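Local coordinates for protein neurotoxin (Clostridium botulinum, PDB 3N7L) that probably binds gangliosides on the nerve-cell surface as the receptor-binding domain of a botulinum neurotoxin of serotype D/C, at residues T149-N154 with T173-S178; N110-T115 with I157-K162; N264-N269 with Y314-Y319; Y281-K286 with W417-A422. All blocks are in the same frame, centred on the assembly; numbering follows the deposited sequence.

Contact 1: residues T149-N154 with T173-S178; sequences TNMMGN and TGINFS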
loop_
_atom_site.group_PDB
_atom_site.type_symbol
_atom_site.label_atom_id
_atom_site.label_comp_id
_atom_site.label_asym_id
_atom_site.label_seq_id
_atom_site.Cartn_x
_atom_site.Cartn_y
_atom_site.Cartn_z
ATOM N N THR A 149 4.566 -5.589 23.191
ATOM C CA THR A 149 5.652 -5.728 24.147
ATOM C C THR A 149 5.209 -6.187 25.525
ATOM O O THR A 149 4.319 -5.596 26.136
ATOM C CB THR A 149 6.416 -4.389 24.331
ATOM O OG1 THR A 149 7.051 -4.015 23.101
ATOM C CG2 THR A 149 7.476 -4.522 25.423
ATOM N N ASN A 150 5.838 -7.255 26.001
ATOM C CA ASN A 150 5.582 -7.779 27.335
ATOM C C ASN A 150 6.948 -7.653 28.001
ATOM O O ASN A 150 7.873 -8.385 27.656
ATOM C CB ASN A 150 5.175 -9.250 27.286
ATOM C CG ASN A 150 4.891 -9.819 28.669
ATOM O OD1 ASN A 150 5.482 -9.392 29.660
ATOM N ND2 ASN A 150 3.994 -10.794 28.737
ATOM N N MET A 151 7.077 -6.719 28.939
ATOM C CA MET A 151 8.349 -6.495 29.615
ATOM C C MET A 151 8.892 -7.722 30.344
ATOM O O MET A 151 10.064 -7.760 30.713
ATOM C CB MET A 151 8.234 -5.309 30.573
ATOM C CG MET A 151 8.001 -3.967 29.870
ATOM S SD MET A 151 9.274 -3.565 28.622
ATOM C CE MET A 151 10.615 -3.007 29.671
ATOM N N MET A 152 8.047 -8.725 30.551
ATOM C CA MET A 152 8.499 -9.951 31.196
ATOM C C MET A 152 8.379 -11.106 30.198
ATOM O O MET A 152 8.482 -12.279 30.562
ATOM C CB MET A 152 7.690 -10.246 32.465
ATOM C CG MET A 152 6.404 -9.454 32.621
ATOM S SD MET A 152 6.620 -7.820 33.359
ATOM C CE MET A 152 6.280 -8.183 35.073
ATOM N N GLY A 153 8.173 -10.757 28.932
ATOM C CA GLY A 153 8.047 -11.765 27.896
ATOM C C GLY A 153 8.794 -11.376 26.634
ATOM O O GLY A 153 9.994 -11.100 26.676
ATOM N N ASN A 154 8.088 -11.346 25.508
ATOM C CA ASN A 154 8.706 -10.992 24.237
ATOM C C ASN A 154 8.287 -9.638 23.685
ATOM O O ASN A 154 7.298 -9.037 24.106
ATOM C CB ASN A 154 8.391 -12.029 23.160
ATOM C CG ASN A 154 8.898 -13.403 23.502
ATOM O OD1 ASN A 154 10.024 -13.565 23.966
ATOM N ND2 ASN A 154 8.074 -14.410 23.255
ATOM N N THR A 173 16.294 -2.980 33.758
ATOM C CA THR A 173 16.037 -2.219 34.979
ATOM C C THR A 173 16.540 -0.792 34.880
ATOM O O THR A 173 17.675 -0.547 34.464
ATOM C CB THR A 173 16.677 -2.873 36.219
ATOM O OG1 THR A 173 17.866 -3.580 35.837
ATOM C CG2 THR A 173 15.684 -3.811 36.887
ATOM N N GLY A 174 15.681 0.145 35.263
ATOM C CA GLY A 174 16.044 1.546 35.206
ATOM C C GLY A 174 15.336 2.243 34.065
ATOM O O GLY A 174 15.254 3.469 34.036
ATOM N N ILE A 175 14.818 1.465 33.120
ATOM C CA ILE A 175 14.121 2.056 31.988
ATOM C C ILE A 175 12.953 2.874 32.521
ATOM O O ILE A 175 12.167 2.410 33.350
ATOM C CB ILE A 175 13.627 0.973 30.986
ATOM C CG1 ILE A 175 13.086 1.646 29.721
ATOM C CG2 ILE A 175 12.570 0.081 31.631
ATOM C CD1 ILE A 175 12.937 0.704 28.547
ATOM N N ASN A 176 12.868 4.114 32.060
ATOM C CA ASN A 176 11.826 5.026 32.488
ATOM C C ASN A 176 11.051 5.481 31.256
ATOM O O ASN A 176 11.587 6.175 30.388
ATOM C CB ASN A 176 12.467 6.229 33.191
ATOM C CG ASN A 176 11.463 7.061 33.965
ATOM O OD1 ASN A 176 10.453 7.502 33.424
ATOM N ND2 ASN A 176 11.747 7.290 35.243
ATOM N N PHE A 177 9.788 5.082 31.175
ATOM C CA PHE A 177 8.962 5.453 30.038
ATOM C C PHE A 177 8.436 6.876 30.124
ATOM O O PHE A 177 8.001 7.334 31.180
ATOM C CB PHE A 177 7.813 4.454 29.882
ATOM C CG PHE A 177 8.260 3.109 29.390
ATOM C CD1 PHE A 177 8.828 2.973 28.125
ATOM C CD2 PHE A 177 8.144 1.982 30.198
ATOM C CE1 PHE A 177 9.277 1.736 27.672
ATOM C CE2 PHE A 177 8.590 0.737 29.754
ATOM C CZ PHE A 177 9.158 0.613 28.491
ATOM N N SER A 178 8.498 7.573 28.994
ATOM C CA SER A 178 8.044 8.955 28.890
ATOM C C SER A 178 6.555 9.035 28.574
ATOM O O SER A 178 5.993 8.145 27.942
ATOM C CB SER A 178 8.833 9.673 27.793
ATOM O OG SER A 178 8.238 10.914 27.455
#
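Met151 reaches from a beta-hairpin turn to Ile175 and Phe177 of a loop, at one end of the lectin-like jelly roll expected of this N-terminal receptor-binding family. The turn, type I from Asn150 to Gly153, joins strands 143-150 and 154-159. Its closing bond is short, Gly153 N to Asn150 O at 2.7 Å. An Asx turn lies over the same corner: Met152 N donates to Asn150 OD1 at 2.8 Å, the N-H...O angle being 151° and the donor tilted 27° from the carbonyl plane.

Followed outward, Met151 CB heads toward residues 173-178. CG comes next, beside the backbone N (chi1 -66°), and is still 4.7 Å from Phe177 CE2. Bends at the two following torsions then swing the thioether along the rim of the phenyl ring. SD lies 4.2 Å from Phe177 CZ, almost level with the ring, which makes this an edge-on Met-aromatic contact and not a sulfur over the face. The tip, CE, does most of the touching: it lies near the ring plane at Phe177 CZ and also reaches the methyl branch of Ile175.

Ile175 meets the ring differently, with CG1 above one face and 4.2 Å from the plane of the Phe177 ring. The phenyl group is further fixed by an edge-to-face contact with Tyr70, whose OH is hydrogen-bonded to Phe177 N, while Met151 also packs on Leu116 of strand 111-117. All contact across the two segments is apolar, and CE sits at equal distances of 4.1 Å from Ile175 CG2 and Phe177 CZ.

Contact 2: residues N110-T115 with I157-K162; sequences NFLVFT and IYINGK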
loop_
_atom_site.group_PDB
_atom_site.type_symbol
_atom_site.label_atom_id
_atom_site.label_comp_id
_atom_site.label_asym_id
_atom_site.label_seq_id
_atom_site.Cartn_x
_atom_site.Cartn_y
_atom_site.Cartn_z
ATOM N N ASN A 110 16.443 -0.087 4.414
ATOM C CA ASN A 110 15.140 -0.722 4.239
ATOM C C ASN A 110 14.569 -1.245 5.563
ATOM O O ASN A 110 13.737 -2.156 5.567
ATOM C CB ASN A 110 15.228 -1.871 3.217
ATOM C CG ASN A 110 16.285 -2.920 3.584
ATOM O OD1 ASN A 110 16.092 -4.114 3.362
ATOM N ND2 ASN A 110 17.402 -2.474 4.127
ATOM N N PHE A 111 15.012 -0.659 6.676
ATOM C CA PHE A 111 14.553 -1.075 8.008
ATOM C C PHE A 111 13.669 -0.090 8.763
ATOM O O PHE A 111 13.888 1.121 8.732
ATOM C CB PHE A 111 15.736 -1.369 8.951
ATOM C CG PHE A 111 16.628 -2.488 8.506
ATOM C CD1 PHE A 111 17.623 -2.267 7.561
ATOM C CD2 PHE A 111 16.479 -3.763 9.042
ATOM C CE1 PHE A 111 18.457 -3.303 7.152
ATOM C CE2 PHE A 111 17.308 -4.807 8.641
ATOM C CZ PHE A 111 18.300 -4.577 7.693
ATOM N N LEU A 112 12.678 -0.643 9.462
ATOM C CA LEU A 112 11.792 0.119 10.334
ATOM C C LEU A 112 12.134 -0.535 11.671
ATOM O O LEU A 112 11.954 -1.743 11.832
ATOM C CB LEU A 112 10.318 -0.130 10.021
ATOM C CG LEU A 112 9.352 0.515 11.025
ATOM C CD1 LEU A 112 9.270 2.003 10.760
ATOM C CD2 LEU A 112 7.970 -0.108 10.907
ATOM N N VAL A 113 12.641 0.234 12.627
ATOM C CA VAL A 113 13.014 -0.374 13.896
ATOM C C VAL A 113 12.423 0.258 15.149
ATOM O O VAL A 113 12.318 1.483 15.276
ATOM C CB VAL A 113 14.579 -0.494 14.017
ATOM C CG1 VAL A 113 15.252 0.307 12.921
ATOM C CG2 VAL A 113 15.059 -0.056 15.383
ATOM N N PHE A 114 11.995 -0.617 16.052
ATOM C CA PHE A 114 11.416 -0.212 17.321
ATOM C C PHE A 114 12.481 -0.486 18.369
ATOM O O PHE A 114 13.002 -1.601 18.467
ATOM C CB PHE A 114 10.146 -1.019 17.624
ATOM C CG PHE A 114 9.607 -0.799 19.011
ATOM C CD1 PHE A 114 9.932 -1.669 20.045
ATOM C CD2 PHE A 114 8.804 0.303 19.292
ATOM C CE1 PHE A 114 9.469 -1.448 21.344
ATOM C CE2 PHE A 114 8.333 0.534 20.587
ATOM C CZ PHE A 114 8.668 -0.346 21.613
ATOM N N THR A 115 12.795 0.541 19.149
ATOM C CA THR A 115 13.826 0.442 20.170
ATOM C C THR A 115 13.321 0.689 21.581
ATOM O O THR A 115 12.582 1.635 21.834
ATOM C CB THR A 115 14.960 1.458 19.896
ATOM O OG1 THR A 115 15.499 1.225 18.592
ATOM C CG2 THR A 115 16.071 1.324 20.935
ATOM N N ILE A 157 7.029 -7.655 16.401
ATOM C CA ILE A 157 6.578 -6.664 15.436
ATOM C C ILE A 157 5.853 -7.341 14.286
ATOM O O ILE A 157 6.321 -8.336 13.734
ATOM C CB ILE A 157 7.739 -5.790 14.886
ATOM C CG1 ILE A 157 7.169 -4.746 13.923
ATOM C CG2 ILE A 157 8.770 -6.646 14.163
ATOM C CD1 ILE A 157 8.145 -3.659 13.554
ATOM N N TYR A 158 4.683 -6.803 13.963
ATOM C CA TYR A 158 3.855 -7.319 12.884
ATOM C C TYR A 158 3.693 -6.234 11.822
ATOM O O TYR A 158 3.672 -5.039 12.132
ATOM C CB TYR A 158 2.464 -7.687 13.408
ATOM C CG TYR A 158 2.427 -8.728 14.507
ATOM C CD1 TYR A 158 2.005 -10.035 14.239
ATOM C CD2 TYR A 158 2.752 -8.394 15.828
ATOM C CE1 TYR A 158 1.900 -10.987 15.257
ATOM C CE2 TYR A 158 2.652 -9.341 16.860
ATOM C CZ TYR A 158 2.221 -10.633 16.564
ATOM O OH TYR A 158 2.079 -11.564 17.571
ATOM N N ILE A 159 3.581 -6.658 10.570
ATOM C CA ILE A 159 3.381 -5.742 9.459
ATOM C C ILE A 159 2.200 -6.305 8.690
ATOM O O ILE A 159 2.223 -7.463 8.273
ATOM C CB ILE A 159 4.628 -5.673 8.549
ATOM C CG1 ILE A 159 5.799 -5.065 9.328
ATOM C CG2 ILE A 159 4.323 -4.856 7.291
ATOM C CD1 ILE A 159 5.535 -3.653 9.848
ATOM N N ASN A 160 1.165 -5.490 8.520
ATOM C CA ASN A 160 -0.049 -5.914 7.827
ATOM C C ASN A 160 -0.598 -7.212 8.416
ATOM O O ASN A 160 -1.044 -8.103 7.691
ATOM C CB ASN A 160 0.211 -6.079 6.327
ATOM C CG ASN A 160 0.614 -4.775 5.670
ATOM O OD1 ASN A 160 0.171 -3.708 6.089
ATOM N ND2 ASN A 160 1.454 -4.852 4.637
ATOM N N GLY A 161 -0.555 -7.308 9.743
ATOM C CA GLY A 161 -1.067 -8.481 10.421
ATOM C C GLY A 161 -0.167 -9.702 10.435
ATOM O O GLY A 161 -0.520 -10.712 11.050
ATOM N N LYS A 162 0.988 -9.632 9.776
ATOM C CA LYS A 162 1.897 -10.779 9.742
ATOM C C LYS A 162 3.079 -10.619 10.691
ATOM O O LYS A 162 3.750 -9.589 10.693
ATOM C CB LYS A 162 2.415 -11.002 8.320
ATOM C CG LYS A 162 1.330 -11.303 7.299
ATOM C CD LYS A 162 0.653 -12.645 7.568
ATOM C CE LYS A 162 -0.397 -12.954 6.512
ATOM N NZ LYS A 162 -1.037 -14.281 6.749
#
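Ile159, which packs against Leu112 across the contact, is tied at its backbone by a reciprocal pair of bonds: Ile159 N donates to Lys162 O at 2.9 Å, and Lys162 N donates to Ile159 O at 2.9 Å. They close a type I' turn through Asn160 and Gly161, both with positive phi, forming the tight hairpin between strands 154-159 and 162-168. The opposing strand, 111-117, belongs to a different antiparallel sheet. The contact therefore spans the interior of a beta sandwich, consistent with the jelly roll of this lectin-like family.

No hydrogen bond crosses the gap; the meeting is between methyl groups. Leu112 sets one branch, CD2, against both isoleucine tips at once, while Leu112 CD1 stays 6.4 Å from Ile157 CD1. Ile157 runs out extended (chi1 -178°, chi2 168°) to present its terminal methyl, whereas Ile159 reaches the same spot with a chain bent at both torsions.

Phe143 and Val145 of strand 143-150 add to the packing round Leu112. Ile159 also touches Phe356 of the C-terminal half. The three methyl carbons form a nearly equilateral triangle: Leu112 CD2 is 4.4 Å from both Ile157 CD1 and Ile159 CD1, and Ile157 CD1 is 4.5 Å from Ile159 CD1.

Contact 3: residues N264-N269 with Y314-Y319; sequences NGIVFN and YSLGMY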
loop_
_atom_site.group_PDB
_atom_site.type_symbol
_atom_site.label_atom_id
_atom_site.label_comp_id
_atom_site.label_asym_id
_atom_site.label_seq_id
_atom_site.Cartn_x
_atom_site.Cartn_y
_atom_site.Cartn_z
ATOM N N ASN A 264 -3.193 -3.822 -33.315
ATOM C CA ASN A 264 -4.348 -3.801 -32.419
ATOM C C ASN A 264 -3.998 -4.284 -31.023
ATOM O O ASN A 264 -4.771 -4.093 -30.082
ATOM C CB ASN A 264 -5.462 -4.707 -32.949
ATOM C CG ASN A 264 -6.049 -4.215 -34.244
ATOM O OD1 ASN A 264 -6.531 -3.087 -34.327
ATOM N ND2 ASN A 264 -6.017 -5.059 -35.268
ATOM N N GLY A 265 -2.834 -4.908 -30.886
ATOM C CA GLY A 265 -2.468 -5.464 -29.599
ATOM C C GLY A 265 -1.729 -4.633 -28.570
ATOM O O GLY A 265 -0.971 -3.710 -28.891
ATOM N N ILE A 266 -1.988 -4.967 -27.311
ATOM C CA ILE A 266 -1.307 -4.352 -26.181
ATOM C C ILE A 266 -0.154 -5.322 -25.945
ATOM O O ILE A 266 -0.375 -6.528 -25.839
ATOM C CB ILE A 266 -2.165 -4.354 -24.887
ATOM C CG1 ILE A 266 -3.298 -3.329 -24.980
ATOM C CG2 ILE A 266 -1.269 -4.070 -23.680
ATOM C CD1 ILE A 266 -2.818 -1.896 -25.109
ATOM N N VAL A 267 1.071 -4.816 -25.891
ATOM C CA VAL A 267 2.218 -5.680 -25.642
ATOM C C VAL A 267 3.015 -5.080 -24.493
ATOM O O VAL A 267 3.009 -3.861 -24.289
ATOM C CB VAL A 267 3.141 -5.818 -26.886
ATOM C CG1 VAL A 267 2.361 -6.384 -28.062
ATOM C CG2 VAL A 267 3.749 -4.474 -27.236
ATOM N N PHE A 268 3.685 -5.933 -23.729
ATOM C CA PHE A 268 4.469 -5.462 -22.599
ATOM C C PHE A 268 5.951 -5.477 -22.918
ATOM O O PHE A 268 6.480 -6.477 -23.405
ATOM C CB PHE A 268 4.199 -6.320 -21.365
ATOM C CG PHE A 268 2.803 -6.179 -20.828
ATOM C CD1 PHE A 268 1.792 -7.041 -21.238
ATOM C CD2 PHE A 268 2.503 -5.185 -19.902
ATOM C CE1 PHE A 268 0.498 -6.919 -20.726
ATOM C CE2 PHE A 268 1.214 -5.052 -19.382
ATOM C CZ PHE A 268 0.210 -5.924 -19.796
ATOM N N ASN A 269 6.609 -4.355 -22.653
ATOM C CA ASN A 269 8.038 -4.225 -22.903
ATOM C C ASN A 269 8.800 -4.056 -21.592
ATOM O O ASN A 269 8.231 -3.620 -20.585
ATOM C CB ASN A 269 8.313 -3.024 -23.813
ATOM C CG ASN A 269 7.679 -3.178 -25.187
ATOM O OD1 ASN A 269 7.438 -4.291 -25.655
ATOM N ND2 ASN A 269 7.426 -2.059 -25.843
ATOM N N TYR A 314 -8.099 4.934 -27.177
ATOM C CA TYR A 314 -8.596 3.604 -27.447
ATOM C C TYR A 314 -9.171 3.052 -26.154
ATOM O O TYR A 314 -9.002 3.641 -25.087
ATOM C CB TYR A 314 -7.454 2.687 -27.915
ATOM C CG TYR A 314 -6.690 3.191 -29.122
ATOM C CD1 TYR A 314 -5.725 4.194 -29.001
ATOM C CD2 TYR A 314 -6.953 2.681 -30.393
ATOM C CE1 TYR A 314 -5.037 4.678 -30.123
ATOM C CE2 TYR A 314 -6.278 3.157 -31.520
ATOM C CZ TYR A 314 -5.324 4.154 -31.379
ATOM O OH TYR A 314 -4.676 4.632 -32.500
ATOM N N SER A 315 -9.875 1.934 -26.260
ATOM C CA SER A 315 -10.408 1.271 -25.080
ATOM C C SER A 315 -9.848 -0.141 -25.184
ATOM O O SER A 315 -9.594 -0.627 -26.290
ATOM C CB SER A 315 -11.939 1.243 -25.091
ATOM O OG SER A 315 -12.438 0.644 -26.269
ATOM N N LEU A 316 -9.615 -0.788 -24.048
ATOM C CA LEU A 316 -9.098 -2.144 -24.088
ATOM C C LEU A 316 -10.250 -3.057 -24.487
ATOM O O LEU A 316 -11.386 -2.851 -24.065
ATOM C CB LEU A 316 -8.525 -2.544 -22.725
ATOM C CG LEU A 316 -7.367 -1.661 -22.245
ATOM C CD1 LEU A 316 -6.689 -2.313 -21.045
ATOM C CD2 LEU A 316 -6.358 -1.455 -23.378
ATOM N N GLY A 317 -9.957 -4.042 -25.328
ATOM C CA GLY A 317 -10.987 -4.963 -25.773
ATOM C C GLY A 317 -10.387 -6.166 -26.476
ATOM O O GLY A 317 -9.251 -6.121 -26.954
ATOM N N MET A 318 -11.151 -7.251 -26.532
ATOM C CA MET A 318 -10.692 -8.471 -27.183
ATOM C C MET A 318 -10.607 -8.266 -28.685
ATOM O O MET A 318 -11.329 -7.450 -29.245
ATOM C CB MET A 318 -11.660 -9.625 -26.894
ATOM C CG MET A 318 -11.727 -10.040 -25.430
ATOM S SD MET A 318 -12.936 -11.370 -25.148
ATOM C CE MET A 318 -14.455 -10.424 -25.164
ATOM N N TYR A 319 -9.711 -9.001 -29.332
ATOM C CA TYR A 319 -9.565 -8.931 -30.779
ATOM C C TYR A 319 -9.134 -10.307 -31.263
ATOM O O TYR A 319 -8.704 -11.134 -30.461
ATOM C CB TYR A 319 -8.534 -7.863 -31.182
ATOM C CG TYR A 319 -7.111 -8.153 -30.765
ATOM C CD1 TYR A 319 -6.244 -8.836 -31.611
ATOM C CD2 TYR A 319 -6.632 -7.742 -29.520
ATOM C CE1 TYR A 319 -4.929 -9.105 -31.229
ATOM C CE2 TYR A 319 -5.320 -8.006 -29.130
ATOM C CZ TYR A 319 -4.480 -8.687 -29.987
ATOM O OH TYR A 319 -3.194 -8.971 -29.601
HETATM O O HOH W 1 -2.505 -8.047 -27.055
#
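Ile266 and Leu316 cross at about a right angle, and the touching falls on one methyl of the leucine: Leu316 CD2 lies 3.9 Å from Ile266 CG1 and 4.0 Å from Ile266 CD1. The isoleucine starts toward the other strand with CG1 beside its own backbone N (chi1 -73°). Leu316 begins less directly, and only its end closes the distance.

Tyr319 is turned mainly to backbone. Its CG stands between the backbone N and the carbonyl carbon (chi1 66°), and from there the ring reaches along residues 264-266. The carbonyl carbon of Asn264 lies over one ring face. Gly265 CA approaches obliquely, 3.8 Å from Tyr319 CE2 and 3.6 Å from Tyr319 OH, a closeness possible because glycine puts no side chain against the phenol.

Beyond the ring, a water in the ring plane continues the link. Tyr319 OH donates to it at 2.8 Å, and the water in turn donates to Ile266 O at 2.9 Å. This bridge fixes the direction of the phenol O-H and gives Ile266 O a hydrogen-bond donor, so a single water joins the two segments although no direct hydrogen bond passes between them.

Ile266 is also packed by Met259 and Pro399, and Tyr319 by Pro331 and Leu386. Strand 265-270 forms a separate two-stranded hairpin with 257-262, laid against the larger curled sheet that holds strand 313-318. A hairpin laid against a curled antiparallel sheet is consistent with the beta-trefoil, a barrel capped by hairpins, expected of this C-terminal receptor-binding family.

Contact 4: residues Y281-K286 with W417-A422; sequences YKIIIK and WVFVPA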
loop_
_atom_site.group_PDB
_atom_site.type_symbol
_atom_site.label_atom_id
_atom_site.label_comp_id
_atom_site.label_asym_id
_atom_site.label_seq_id
_atom_site.Cartn_x
_atom_site.Cartn_y
_atom_site.Cartn_z
ATOM N N TYR A 281 2.324 3.570 -21.908
ATOM C CA TYR A 281 0.991 4.147 -21.931
ATOM C C TYR A 281 0.245 3.996 -20.617
ATOM O O TYR A 281 0.419 3.012 -19.894
ATOM C CB TYR A 281 0.186 3.518 -23.071
ATOM C CG TYR A 281 0.854 3.726 -24.407
ATOM C CD1 TYR A 281 1.082 2.654 -25.274
ATOM C CD2 TYR A 281 1.312 4.991 -24.782
ATOM C CE1 TYR A 281 1.758 2.837 -26.479
ATOM C CE2 TYR A 281 1.988 5.184 -25.983
ATOM C CZ TYR A 281 2.210 4.106 -26.824
ATOM O OH TYR A 281 2.897 4.301 -28.002
ATOM N N LYS A 282 -0.585 4.990 -20.322
ATOM C CA LYS A 282 -1.381 5.007 -19.109
ATOM C C LYS A 282 -2.816 4.634 -19.433
ATOM O O LYS A 282 -3.274 4.792 -20.560
ATOM C CB LYS A 282 -1.336 6.400 -18.473
ATOM C CG LYS A 282 0.010 6.730 -17.860
ATOM C CD LYS A 282 0.196 8.223 -17.632
ATOM C CE LYS A 282 0.638 8.925 -18.901
ATOM N NZ LYS A 282 0.982 10.357 -18.638
ATOM N N ILE A 283 -3.521 4.130 -18.435
ATOM C CA ILE A 283 -4.912 3.753 -18.607
ATOM C C ILE A 283 -5.768 4.645 -17.718
ATOM O O ILE A 283 -5.267 5.241 -16.766
ATOM C CB ILE A 283 -5.154 2.236 -18.226
ATOM C CG1 ILE A 283 -4.761 1.952 -16.769
ATOM C CG2 ILE A 283 -4.348 1.336 -19.133
ATOM C CD1 ILE A 283 -5.803 2.422 -15.738
ATOM N N ILE A 284 -7.052 4.746 -18.052
ATOM C CA ILE A 284 -8.005 5.512 -17.265
ATOM C C ILE A 284 -9.176 4.556 -17.062
ATOM O O ILE A 284 -9.678 3.972 -18.024
ATOM C CB ILE A 284 -8.501 6.778 -18.000
ATOM C CG1 ILE A 284 -7.344 7.767 -18.167
ATOM C CG2 ILE A 284 -9.641 7.429 -17.207
ATOM C CD1 ILE A 284 -7.685 8.980 -19.009
ATOM N N ILE A 285 -9.595 4.377 -15.818
ATOM C CA ILE A 285 -10.693 3.467 -15.526
ATOM C C ILE A 285 -12.015 4.217 -15.628
ATOM O O ILE A 285 -12.164 5.295 -15.062
ATOM C CB ILE A 285 -10.521 2.859 -14.111
ATOM C CG1 ILE A 285 -9.077 2.370 -13.939
ATOM C CG2 ILE A 285 -11.482 1.686 -13.916
ATOM C CD1 ILE A 285 -8.721 1.989 -12.505
ATOM N N LYS A 286 -12.968 3.647 -16.362
ATOM C CA LYS A 286 -14.279 4.265 -16.551
ATOM C C LYS A 286 -15.371 3.340 -16.037
ATOM O O LYS A 286 -15.409 2.160 -16.361
ATOM C CB LYS A 286 -14.510 4.577 -18.029
ATOM C CG LYS A 286 -13.446 5.485 -18.632
ATOM C CD LYS A 286 -13.431 6.852 -17.955
ATOM C CE LYS A 286 -14.707 7.638 -18.242
ATOM N NZ LYS A 286 -14.766 8.931 -17.489
ATOM N N TRP A 417 -3.606 -7.666 -10.828
ATOM C CA TRP A 417 -3.235 -6.429 -11.496
ATOM C C TRP A 417 -3.143 -5.253 -10.538
ATOM O O TRP A 417 -3.973 -5.088 -9.643
ATOM C CB TRP A 417 -4.226 -6.114 -12.614
ATOM C CG TRP A 417 -4.236 -7.152 -13.693
ATOM C CD1 TRP A 417 -5.012 -8.275 -13.745
ATOM C CD2 TRP A 417 -3.395 -7.190 -14.851
ATOM N NE1 TRP A 417 -4.703 -9.013 -14.866
ATOM C CE2 TRP A 417 -3.714 -8.369 -15.563
ATOM C CE3 TRP A 417 -2.399 -6.343 -15.357
ATOM C CZ2 TRP A 417 -3.074 -8.722 -16.756
ATOM C CZ3 TRP A 417 -1.760 -6.693 -16.543
ATOM C CH2 TRP A 417 -2.100 -7.873 -17.229
ATOM N N VAL A 418 -2.120 -4.437 -10.745
ATOM C CA VAL A 418 -1.883 -3.275 -9.911
ATOM C C VAL A 418 -1.985 -1.985 -10.713
ATOM O O VAL A 418 -1.807 -1.994 -11.931
ATOM C CB VAL A 418 -0.492 -3.364 -9.278
ATOM C CG1 VAL A 418 -0.118 -2.044 -8.697
ATOM C CG2 VAL A 418 -0.479 -4.441 -8.204
ATOM N N PHE A 419 -2.280 -0.884 -10.022
ATOM C CA PHE A 419 -2.398 0.424 -10.654
ATOM C C PHE A 419 -1.560 1.481 -9.930
ATOM O O PHE A 419 -1.819 1.820 -8.777
ATOM C CB PHE A 419 -3.861 0.874 -10.699
ATOM C CG PHE A 419 -4.753 -0.071 -11.439
ATOM C CD1 PHE A 419 -5.424 -1.084 -10.764
ATOM C CD2 PHE A 419 -4.883 0.017 -12.825
ATOM C CE1 PHE A 419 -6.217 -2.003 -11.458
ATOM C CE2 PHE A 419 -5.669 -0.895 -13.530
ATOM C CZ PHE A 419 -6.338 -1.910 -12.841
ATOM N N VAL A 420 -0.550 1.993 -10.621
ATOM C CA VAL A 420 0.318 3.011 -10.055
ATOM C C VAL A 420 -0.117 4.363 -10.598
ATOM O O VAL A 420 -0.078 4.600 -11.806
ATOM C CB VAL A 420 1.788 2.771 -10.443
ATOM C CG1 VAL A 420 2.682 3.823 -9.780
ATOM C CG2 VAL A 420 2.207 1.370 -10.025
ATOM N N PRO A 421 -0.540 5.272 -9.709
ATOM C CA PRO A 421 -0.974 6.597 -10.161
ATOM C C PRO A 421 0.150 7.330 -10.898
ATOM O O PRO A 421 1.291 7.359 -10.436
ATOM C CB PRO A 421 -1.386 7.288 -8.864
ATOM C CG PRO A 421 -0.495 6.649 -7.835
ATOM C CD PRO A 421 -0.497 5.193 -8.238
ATOM N N ALA A 422 -0.177 7.892 -12.056
ATOM C CA ALA A 422 0.798 8.626 -12.845
ATOM C C ALA A 422 1.092 9.960 -12.161
ATOM O O ALA A 422 2.219 10.451 -12.199
ATOM C CB ALA A 422 0.258 8.860 -14.244
#
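Lys282 and Ala422 bring the two backbones closest, with CA atoms 7.6 Å apart, and the gap widens to 9.0 Å between the CA atoms of Ile283 and Phe419, the touching parts running 123° apart. At such separations the strands are not directly paired, and no hydrogen bond joins them; side chains bridge the space.

Phe419 has the largest share of the contact. Its ring is met by two isoleucines of one strand, each through its terminal methyl but from a different angle. Ile283 crosses the phenylalanine at about a right angle and brings CD1 obliquely to the ring, 3.9 Å from Phe419 CD2 and 4.0 Å from Phe419 CE2. It does so with CG1 set between its backbone N and carbonyl carbon (chi1 59°). Ile285 extends instead over a ring face, where its CD1 stands 4.3 Å above the plane of Phe419, displaced toward the rim.

At the other end, the aliphatic part of Lys282 lies against the methyl of Ala422. The pair is tight, Lys282 CD to Ala422 CB at 3.4 Å, below ordinary van der Waals spacing for carbons. The chain bends at chi3 (-82°), about the CG-CD bond leading to this carbon, and the ammonium group goes on to a long, weak ion pair with Glu246.

Strand 246-251 pairs antiparallel with both 283-287 and 417-421, and so stands between them in the curled sheet of the C-terminal, trefoil-type half. Met249 from that middle strand and Leu241 from a loop also pack on Phe419, while strand 302-308 lines the other edge of 283-287.

Overall arrangement
The four contacts form two pairs, one in each half of the chain. Contacts 1 and 2, with centres 18 Å apart, share the N-terminal jelly roll and touch where Thr149 OG1 lies 3.9 Å from Phe114 CE1. Contacts 3 and 4 are closer, 14 Å between centres, and meet through Phe268 CZ and Trp417 CZ3 at 3.9 Å in the C-terminal trefoil-type half. Within each pair the segments alternate along the chain. Between the halves the nearest approach is that of contacts 2 and 4, about 13 Å between nearest atoms, whereas the centres of contacts 1 and 3 lie 58 Å apart. No ganglioside lies beside any of the four.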